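PDB 3VTI: hydrogenase maturation factor from Thermoanaerobacter tengcongensis, which probably carries the carbamoyl group passed on by HypF and dehydrates it, using ATP, to the nitrile needed in [NiFe]-hydrogenase maturation. Local coordinates for residues G28-L42 and D118-L130. Sequence-based numbering, arbitrary orientation.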
ATOM      1  N   GLY C  28      15.009  -9.901  26.755  1.00 58.53           N
ATOM      2  CA  GLY C  28      16.143 -10.811  26.703  1.00 59.14           C
ATOM      3  C   GLY C  28      15.844 -12.120  26.005  1.00 58.24           C
ATOM      4  O   GLY C  28      16.762 -12.781  25.520  1.00 58.53           O
ATOM      5  N   ASN C  29      14.566 -12.491  25.936  1.00 57.72           N
ATOM      6  CA  ASN C  29      14.179 -13.795  25.397  1.00 57.09           C
ATOM      7  C   ASN C  29      13.142 -13.761  24.278  1.00 55.12           C
ATOM      8  O   ASN C  29      12.961 -14.755  23.574  1.00 54.56           O
ATOM      9  CB  ASN C  29      13.691 -14.712  26.521  1.00 59.18           C
ATOM     10  CG  ASN C  29      12.353 -14.289  27.070  1.00 59.95           C
ATOM     11  OD1 ASN C  29      12.084 -13.102  27.236  1.00 60.22           O
ATOM     12  ND2 ASN C  29      11.502 -15.262  27.359  1.00 62.37           N
ATOM     13  N   ILE C  30      12.448 -12.641  24.115  1.00 54.48           N
ATOM     14  CA  ILE C  30      11.504 -12.549  23.007  1.00 52.74           C
ATOM     15  C   ILE C  30      11.910 -11.522  21.947  1.00 51.42           C
ATOM     16  O   ILE C  30      12.527 -10.485  22.226  1.00 51.85           O
ATOM     17  CB  ILE C  30       9.996 -12.394  23.440  1.00 53.25           C
ATOM     18  CG1 ILE C  30       9.679 -10.984  23.930  1.00 53.92           C
ATOM     19  CG2 ILE C  30       9.572 -13.479  24.441  1.00 54.28           C
ATOM     20  CD1 ILE C  30       9.183 -10.076  22.835  1.00 51.77           C
ATOM     21  N   THR C  31      11.530 -11.844  20.723  1.00 49.46           N
ATOM     22  CA  THR C  31      11.945 -11.115  19.571  1.00 48.07           C
ATOM     23  C   THR C  31      10.721 -10.499  18.866  1.00 46.81           C
ATOM     24  O   THR C  31       9.605 -11.021  18.978  1.00 46.80           O
ATOM     25  CB  THR C  31      12.759 -12.048  18.665  1.00 47.71           C
ATOM     26  OG1 THR C  31      13.569 -11.261  17.792  1.00 49.58           O
ATOM     27  CG2 THR C  31      11.863 -12.988  17.853  1.00 45.90           C
ATOM     28  N   LEU C  32      10.931  -9.373  18.174  1.00 45.60           N
ATOM     29  CA  LEU C  32       9.843  -8.634  17.495  1.00 44.10           C
ATOM     30  C   LEU C  32      10.282  -7.998  16.178  1.00 42.71           C
ATOM     31  O   LEU C  32      11.261  -7.238  16.139  1.00 42.86           O
ATOM     32  CB  LEU C  32       9.259  -7.556  18.412  1.00 45.09           C
ATOM     33  CG  LEU C  32       8.179  -6.621  17.861  1.00 44.64           C
ATOM     34  CD1 LEU C  32       6.871  -7.366  17.551  1.00 42.69           C
ATOM     35  CD2 LEU C  32       7.949  -5.486  18.845  1.00 45.72           C
ATOM     36  N   THR C  33       9.543  -8.304  15.116  1.00 41.07           N
ATOM     37  CA  THR C  33       9.852  -7.814  13.784  0.70 40.14           C
ATOM     38  C   THR C  33       8.597  -7.305  13.085  1.00 40.20           C
ATOM     39  O   THR C  33       7.471  -7.623  13.495  1.00 41.23           O
ATOM     40  CB  THR C  33      10.510  -8.918  12.926  1.00 39.41           C
ATOM     41  OG1 THR C  33      10.847  -8.399  11.631  1.00 38.79           O
ATOM     42  CG2 THR C  33       9.577 -10.120  12.772  1.00 38.49           C
ATOM     43  N   THR C  34       8.785  -6.507  12.040  1.00 39.42           N
ATOM     44  CA  THR C  34       7.684  -6.129  11.173  1.00 39.18           C
ATOM     45  C   THR C  34       8.169  -5.951   9.744  1.00 38.11           C
ATOM     46  O   THR C  34       9.291  -5.527   9.529  1.00 38.37           O
ATOM     47  CB  THR C  34       6.947  -4.856  11.657  1.00 40.35           C
ATOM     48  OG1 THR C  34       5.776  -4.655  10.851  1.00 40.67           O
ATOM     49  CG2 THR C  34       7.845  -3.620  11.571  1.00 40.57           C
ATOM     50  N   ASP C  35       7.323  -6.290   8.780  0.70 37.28           N
ATOM     51  CA  ASP C  35       7.621  -6.049   7.375  0.70 36.67           C
ATOM     52  C   ASP C  35       6.355  -5.828   6.551  0.70 36.96           C
ATOM     53  O   ASP C  35       5.331  -6.460   6.780  0.70 36.25           O
ATOM     54  CB  ASP C  35       8.428  -7.205   6.786  0.70 35.70           C
ATOM     55  CG  ASP C  35       9.310  -6.768   5.631  0.70 35.80           C
ATOM     56  OD1 ASP C  35       9.368  -5.557   5.358  0.70 36.04           O
ATOM     57  OD2 ASP C  35       9.964  -7.627   5.002  0.70 36.47           O
ATOM     58  N   SER C  36       6.444  -4.914   5.592  1.00 38.00           N
ATOM     59  CA  SER C  36       5.375  -4.704   4.612  1.00 39.34           C
ATOM     60  C   SER C  36       5.726  -5.433   3.326  1.00 39.50           C
ATOM     61  O   SER C  36       6.904  -5.680   3.050  1.00 39.25           O
ATOM     62  CB  SER C  36       5.158  -3.217   4.331  1.00 40.11           C
ATOM     63  OG  SER C  36       4.599  -2.564   5.456  1.00 41.02           O
ATOM     64  N   PHE C  37       4.702  -5.780   2.555  1.00 40.45           N
ATOM     65  CA  PHE C  37       4.874  -6.572   1.344  1.00 41.14           C
ATOM     66  C   PHE C  37       4.086  -5.967   0.188  1.00 43.07           C
ATOM     67  O   PHE C  37       2.854  -5.899   0.220  1.00 44.12           O
ATOM     68  CB  PHE C  37       4.475  -8.019   1.619  1.00 40.64           C
ATOM     69  CG  PHE C  37       5.356  -8.686   2.636  1.00 39.89           C
ATOM     70  CD1 PHE C  37       6.459  -9.436   2.232  1.00 39.00           C
ATOM     71  CD2 PHE C  37       5.112  -8.525   4.000  1.00 39.39           C
ATOM     72  CE1 PHE C  37       7.293 -10.027   3.155  1.00 37.82           C
ATOM     73  CE2 PHE C  37       5.944  -9.114   4.933  1.00 39.37           C
ATOM     74  CZ  PHE C  37       7.039  -9.871   4.511  1.00 38.42           C
ATOM     75  N   THR C  38       4.816  -5.512  -0.823  1.00 43.90           N
ATOM     76  CA  THR C  38       4.257  -4.664  -1.870  1.00 46.06           C
ATOM     77  C   THR C  38       4.561  -5.224  -3.264  1.00 46.95           C
ATOM     78  O   THR C  38       4.486  -4.515  -4.259  1.00 48.66           O
ATOM     79  CB  THR C  38       4.816  -3.231  -1.756  1.00 46.61           C
ATOM     80  OG1 THR C  38       6.245  -3.279  -1.808  1.00 46.83           O
ATOM     81  CG2 THR C  38       4.404  -2.586  -0.443  1.00 46.36           C
ATOM     82  N   VAL C  39       4.889  -6.510  -3.316  1.00 46.53           N
ATOM     83  CA  VAL C  39       5.285  -7.194  -4.541  1.00 47.02           C
ATOM     84  C   VAL C  39       4.197  -7.145  -5.634  1.00 48.88           C
ATOM     85  O   VAL C  39       3.022  -7.376  -5.360  1.00 48.96           O
ATOM     86  CB  VAL C  39       5.666  -8.667  -4.224  1.00 45.75           C
ATOM     87  CG1 VAL C  39       4.434  -9.469  -3.786  1.00 46.05           C
ATOM     88  CG2 VAL C  39       6.345  -9.335  -5.409  1.00 46.41           C
ATOM     89  N   LYS C  40       4.612  -6.814  -6.857  1.00 50.30           N
ATOM     90  CA  LYS C  40       3.796  -7.000  -8.059  1.00 52.29           C
ATOM     91  C   LYS C  40       4.600  -7.845  -9.056  1.00 52.88           C
ATOM     92  O   LYS C  40       5.774  -7.547  -9.316  1.00 53.16           O
ATOM     93  CB  LYS C  40       3.390  -5.663  -8.694  1.00 53.95           C
ATOM     94  CG  LYS C  40       2.329  -4.855  -7.928  1.00 54.44           C
ATOM     95  CD  LYS C  40       1.138  -5.713  -7.498  1.00 53.78           C
ATOM     96  CE  LYS C  40       0.032  -4.888  -6.879  1.00 54.17           C
ATOM     97  NZ  LYS C  40       0.472  -4.087  -5.718  1.00 53.23           N
ATOM     98  N   PRO C  41       3.983  -8.903  -9.615  1.00 53.31           N
ATOM     99  CA  PRO C  41       2.581  -9.291  -9.462  1.00 53.62           C
ATOM    100  C   PRO C  41       2.305 -10.034  -8.150  1.00 51.40           C
ATOM    101  O   PRO C  41       3.223 -10.565  -7.532  1.00 49.89           O
ATOM    102  CB  PRO C  41       2.353 -10.216 -10.659  1.00 55.28           C
ATOM    103  CG  PRO C  41       3.686 -10.853 -10.897  1.00 55.07           C
ATOM    104  CD  PRO C  41       4.751  -9.911 -10.371  1.00 53.55           C
ATOM    105  N   LEU C  42       1.044 -10.070  -7.740  1.00 51.27           N
ATOM    106  CA  LEU C  42       0.655 -10.679  -6.470  1.00 49.55           C
ATOM    107  C   LEU C  42       0.789 -12.195  -6.505  1.00 49.19           C
ATOM    108  O   LEU C  42       0.981 -12.828  -5.467  1.00 47.70           O
ATOM    109  CB  LEU C  42      -0.787 -10.303  -6.127  1.00 50.45           C
ATOM    110  CG  LEU C  42      -1.144  -8.816  -6.136  1.00 50.72           C
ATOM    111  CD1 LEU C  42      -2.646  -8.637  -6.231  1.00 51.85           C
ATOM    112  CD2 LEU C  42      -0.565  -8.088  -4.925  1.00 48.12           C
ATOM    113  N   ASP C 118      -2.583   0.128  -5.257  1.00 56.93           N
ATOM    114  CA  ASP C 118      -2.582  -0.867  -6.330  1.00 57.33           C
ATOM    115  C   ASP C 118      -2.956  -2.244  -5.760  1.00 55.75           C
ATOM    116  O   ASP C 118      -2.096  -3.008  -5.319  1.00 53.92           O
ATOM    117  CB  ASP C 118      -1.225  -0.908  -7.054  1.00 57.14           C
ATOM    118  CG  ASP C 118      -1.273  -1.672  -8.394  1.00 59.11           C
ATOM    119  OD1 ASP C 118      -2.375  -1.969  -8.898  1.00 60.50           O
ATOM    120  OD2 ASP C 118      -0.187  -1.967  -8.952  1.00 59.49           O
ATOM    121  N   ARG C 119      -4.258  -2.520  -5.755  1.00 56.71           N
ATOM    122  CA  ARG C 119      -4.820  -3.833  -5.437  1.00 56.11           C
ATOM    123  C   ARG C 119      -4.781  -4.210  -3.956  1.00 54.47           C
ATOM    124  O   ARG C 119      -5.828  -4.220  -3.310  1.00 54.76           O
ATOM    125  CB  ARG C 119      -4.194  -4.938  -6.293  1.00 55.96           C
ATOM    126  CG  ARG C 119      -4.380  -4.805  -7.804  1.00 58.31           C
ATOM    127  CD  ARG C 119      -3.470  -5.828  -8.437  1.00 60.19           C
ATOM    128  NE  ARG C 119      -3.379  -5.745  -9.884  1.00 63.52           N
ATOM    129  CZ  ARG C 119      -2.264  -5.497 -10.571  1.00 64.27           C
ATOM    130  NH1 ARG C 119      -1.114  -5.283  -9.954  1.00 61.23           N
ATOM    131  NH2 ARG C 119      -2.314  -5.455 -11.901  1.00 67.83           N
ATOM    132  N   ILE C 120      -3.594  -4.522  -3.425  1.00 52.60           N
ATOM    133  CA  ILE C 120      -3.458  -4.988  -2.037  0.60 51.30           C
ATOM    134  C   ILE C 120      -2.019  -4.951  -1.504  1.00 49.64           C
ATOM    135  O   ILE C 120      -1.092  -5.441  -2.156  1.00 49.10           O
ATOM    136  CB  ILE C 120      -4.053  -6.426  -1.858  1.00 51.26           C
ATOM    137  CG1 ILE C 120      -3.977  -6.893  -0.399  1.00 49.88           C
ATOM    138  CG2 ILE C 120      -3.374  -7.427  -2.801  1.00 51.37           C
ATOM    139  CD1 ILE C 120      -4.872  -8.081  -0.086  1.00 49.77           C
ATOM    140  N   PHE C 121      -1.841  -4.352  -0.327  1.00 49.10           N
ATOM    141  CA  PHE C 121      -0.599  -4.492   0.446  1.00 47.59           C
ATOM    142  C   PHE C 121      -0.874  -5.244   1.735  1.00 46.69           C
ATOM    143  O   PHE C 121      -1.984  -5.194   2.270  1.00 47.77           O
ATOM    144  CB  PHE C 121       0.036  -3.136   0.786  1.00 47.86           C
ATOM    145  CG  PHE C 121       0.416  -2.316  -0.415  1.00 49.72           C
ATOM    146  CD1 PHE C 121       0.980  -2.911  -1.539  1.00 50.25           C
ATOM    147  CD2 PHE C 121       0.235  -0.946  -0.412  1.00 51.22           C
ATOM    148  CE1 PHE C 121       1.330  -2.161  -2.638  1.00 51.73           C
ATOM    149  CE2 PHE C 121       0.586  -0.185  -1.510  1.00 52.55           C
ATOM    150  CZ  PHE C 121       1.128  -0.789  -2.626  1.00 53.11           C
ATOM    151  N   ILE C 122       0.144  -5.940   2.230  1.00 45.10           N
ATOM    152  CA  ILE C 122       0.043  -6.657   3.485  1.00 44.13           C
ATOM    153  C   ILE C 122       1.243  -6.357   4.384  1.00 43.29           C
ATOM    154  O   ILE C 122       2.398  -6.388   3.938  1.00 42.97           O
ATOM    155  CB  ILE C 122      -0.093  -8.184   3.256  1.00 43.68           C
ATOM    156  CG1 ILE C 122      -1.311  -8.483   2.370  1.00 45.25           C
ATOM    157  CG2 ILE C 122      -0.224  -8.923   4.582  1.00 42.45           C
ATOM    158  CD1 ILE C 122      -1.247  -9.821   1.648  1.00 45.48           C
ATOM    159  N   ASN C 123       0.963  -6.064   5.650  1.00 43.05           N
ATOM    160  CA  ASN C 123       2.001  -5.994   6.657  1.00 42.17           C
ATOM    161  C   ASN C 123       1.861  -7.125   7.661  1.00 41.94           C
ATOM    162  O   ASN C 123       0.756  -7.438   8.101  1.00 43.20           O
ATOM    163  CB  ASN C 123       1.991  -4.648   7.383  1.00 42.74           C
ATOM    164  CG  ASN C 123       3.074  -4.562   8.449  1.00 42.52           C
ATOM    165  OD1 ASN C 123       2.947  -5.142   9.529  1.00 41.47           O
ATOM    166  ND2 ASN C 123       4.163  -3.867   8.137  1.00 43.21           N
ATOM    167  N   THR C 124       2.979  -7.732   8.030  1.00 40.78           N
ATOM    168  CA  THR C 124       2.969  -8.719   9.089  1.00 40.80           C
ATOM    169  C   THR C 124       3.998  -8.364  10.144  1.00 40.90           C
ATOM    170  O   THR C 124       5.100  -7.899   9.811  1.00 40.57           O
ATOM    171  CB  THR C 124       3.242 -10.157   8.565  1.00 40.29           C
ATOM    172  OG1 THR C 124       4.388 -10.162   7.709  1.00 39.23           O
ATOM    173  CG2 THR C 124       2.054 -10.678   7.795  1.00 40.77           C
ATOM    174  N   SER C 125       3.633  -8.558  11.410  1.00 41.24           N
ATOM    175  CA  SER C 125       4.609  -8.508  12.502  1.00 41.67           C
ATOM    176  C   SER C 125       4.725  -9.877  13.146  1.00 41.59           C
ATOM    177  O   SER C 125       3.810 -10.701  13.040  1.00 41.79           O
ATOM    178  CB  SER C 125       4.231  -7.463  13.549  1.00 42.57           C
ATOM    179  OG  SER C 125       4.031  -6.198  12.940  1.00 44.49           O
ATOM    180  N   GLY C 126       5.842 -10.119  13.820  1.00 41.37           N
ATOM    181  CA  GLY C 126       6.099 -11.433  14.372  1.00 41.67           C
ATOM    182  C   GLY C 126       6.716 -11.391  15.745  1.00 42.77           C
ATOM    183  O   GLY C 126       7.496 -10.486  16.051  1.00 43.07           O
ATOM    184  N   ILE C 127       6.358 -12.382  16.562  1.00 43.58           N
ATOM    185  CA  ILE C 127       6.959 -12.596  17.869  1.00 44.59           C
ATOM    186  C   ILE C 127       7.575 -13.986  17.908  1.00 45.15           C
ATOM    187  O   ILE C 127       6.930 -14.973  17.561  1.00 45.65           O
ATOM    188  CB  ILE C 127       5.926 -12.384  19.012  1.00 45.79           C
ATOM    189  CG1 ILE C 127       5.927 -10.924  19.433  1.00 45.85           C
ATOM    190  CG2 ILE C 127       6.220 -13.243  20.240  1.00 47.14           C
ATOM    191  CD1 ILE C 127       4.877 -10.595  20.444  1.00 47.61           C
ATOM    192  N   GLY C 128       8.832 -14.058  18.323  1.00 45.88           N
ATOM    193  CA  GLY C 128       9.500 -15.341  18.538  1.00 46.86           C
ATOM    194  C   GLY C 128      10.166 -15.416  19.900  1.00 48.60           C
ATOM    195  O   GLY C 128      10.377 -14.395  20.550  1.00 48.98           O
ATOM    196  N   VAL C 129      10.493 -16.630  20.332  1.00 49.95           N
ATOM    197  CA  VAL C 129      11.188 -16.840  21.600  1.00 51.91           C
ATOM    198  C   VAL C 129      12.566 -17.450  21.338  1.00 52.10           C
ATOM    199  O   VAL C 129      12.699 -18.407  20.573  1.00 51.76           O
ATOM    200  CB  VAL C 129      10.340 -17.693  22.601  1.00 53.87           C
ATOM    201  CG1 VAL C 129      10.170 -19.128  22.103  1.00 55.40           C
ATOM    202  CG2 VAL C 129      10.948 -17.683  24.006  1.00 55.03           C
ATOM    203  N   LEU C 130      13.581 -16.868  21.972  1.00 52.97           N
ATOM    204  CA  LEU C 130      14.977 -17.288  21.827  1.00 53.23           C
ATOM    205  C   LEU C 130      15.232 -18.697  22.376  1.00 54.64           C
ATOM    206  O   LEU C 130      14.738 -19.055  23.442  1.00 56.01           O
ATOM    207  CB  LEU C 130      15.873 -16.289  22.560  1.00 53.95           C
ATOM    208  CG  LEU C 130      17.074 -15.701  21.816  1.00 53.87           C
ATOM    209  CD1 LEU C 130      16.635 -14.857  20.635  1.00 50.92           C
ATOM    210  CD2 LEU C 130      17.917 -14.863  22.762  1.00 55.82           C
TER
HETATM  211  O   HOH W   1       1.427  -5.630  -3.784  1.00 30.22           O
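Asn-123 reaches across to Ser-36 and Thr-34 in an antiparallel strand pair, 30-37 against 120-130, whose segment directions differ by 156°. CG anti to the backbone N (chi1 180°) carries its amide over to the facing strand. Its ND2 gives a nearly straight hydrogen bond (173°) to Ser-36 OG at 3.0 Å and a more bent one to Thr-34 OG1 at 3.3 Å, both acceptors lying in the amide plane, which fixes the amide's rotation. Thr-34 OG1 and Ser-125 OG share a hydrogen bond at 3.1 Å, and Ser-125 OG bonds to Ser-125 OG of the second subunit. Shortening Asn-123 to an alanine is likely to leave Ser-36 OG and Thr-34 OG1 without their shared donor and open a gap beside Ala-74 of the second subunit.

Packing is close along the buried strands: reciprocal main-chain bonds join Thr-31 with Gly-128, Thr-33 with Gly-126 and Asp-35 with Thr-124, and the methyls of Thr-31 and Thr-33 lie over the two glycines. At Phe-37 the return bond from Ile-122 N is weak. Thr-38 CG2 lies over one face of the buried Phe-121 ring, 3.9 Å from its centroid. The solvent side holds exposed Arg-119 and partly exposed Lys-40, whose NZ bonds to Asp-118 O at 2.8 Å and to a water, while its salt bridge to Asp-118 OD2 is long at 3.9 Å.

Helices 49-60 and 83-100 pack on the Thr-33, Phe-37 and Ile-122 face, and the Asn-123 face meets the second subunit: the layered, dimer-forming sheet of the PurM-like N-terminal domain, with Thr-33 beside the magnesium ligand Asp-60.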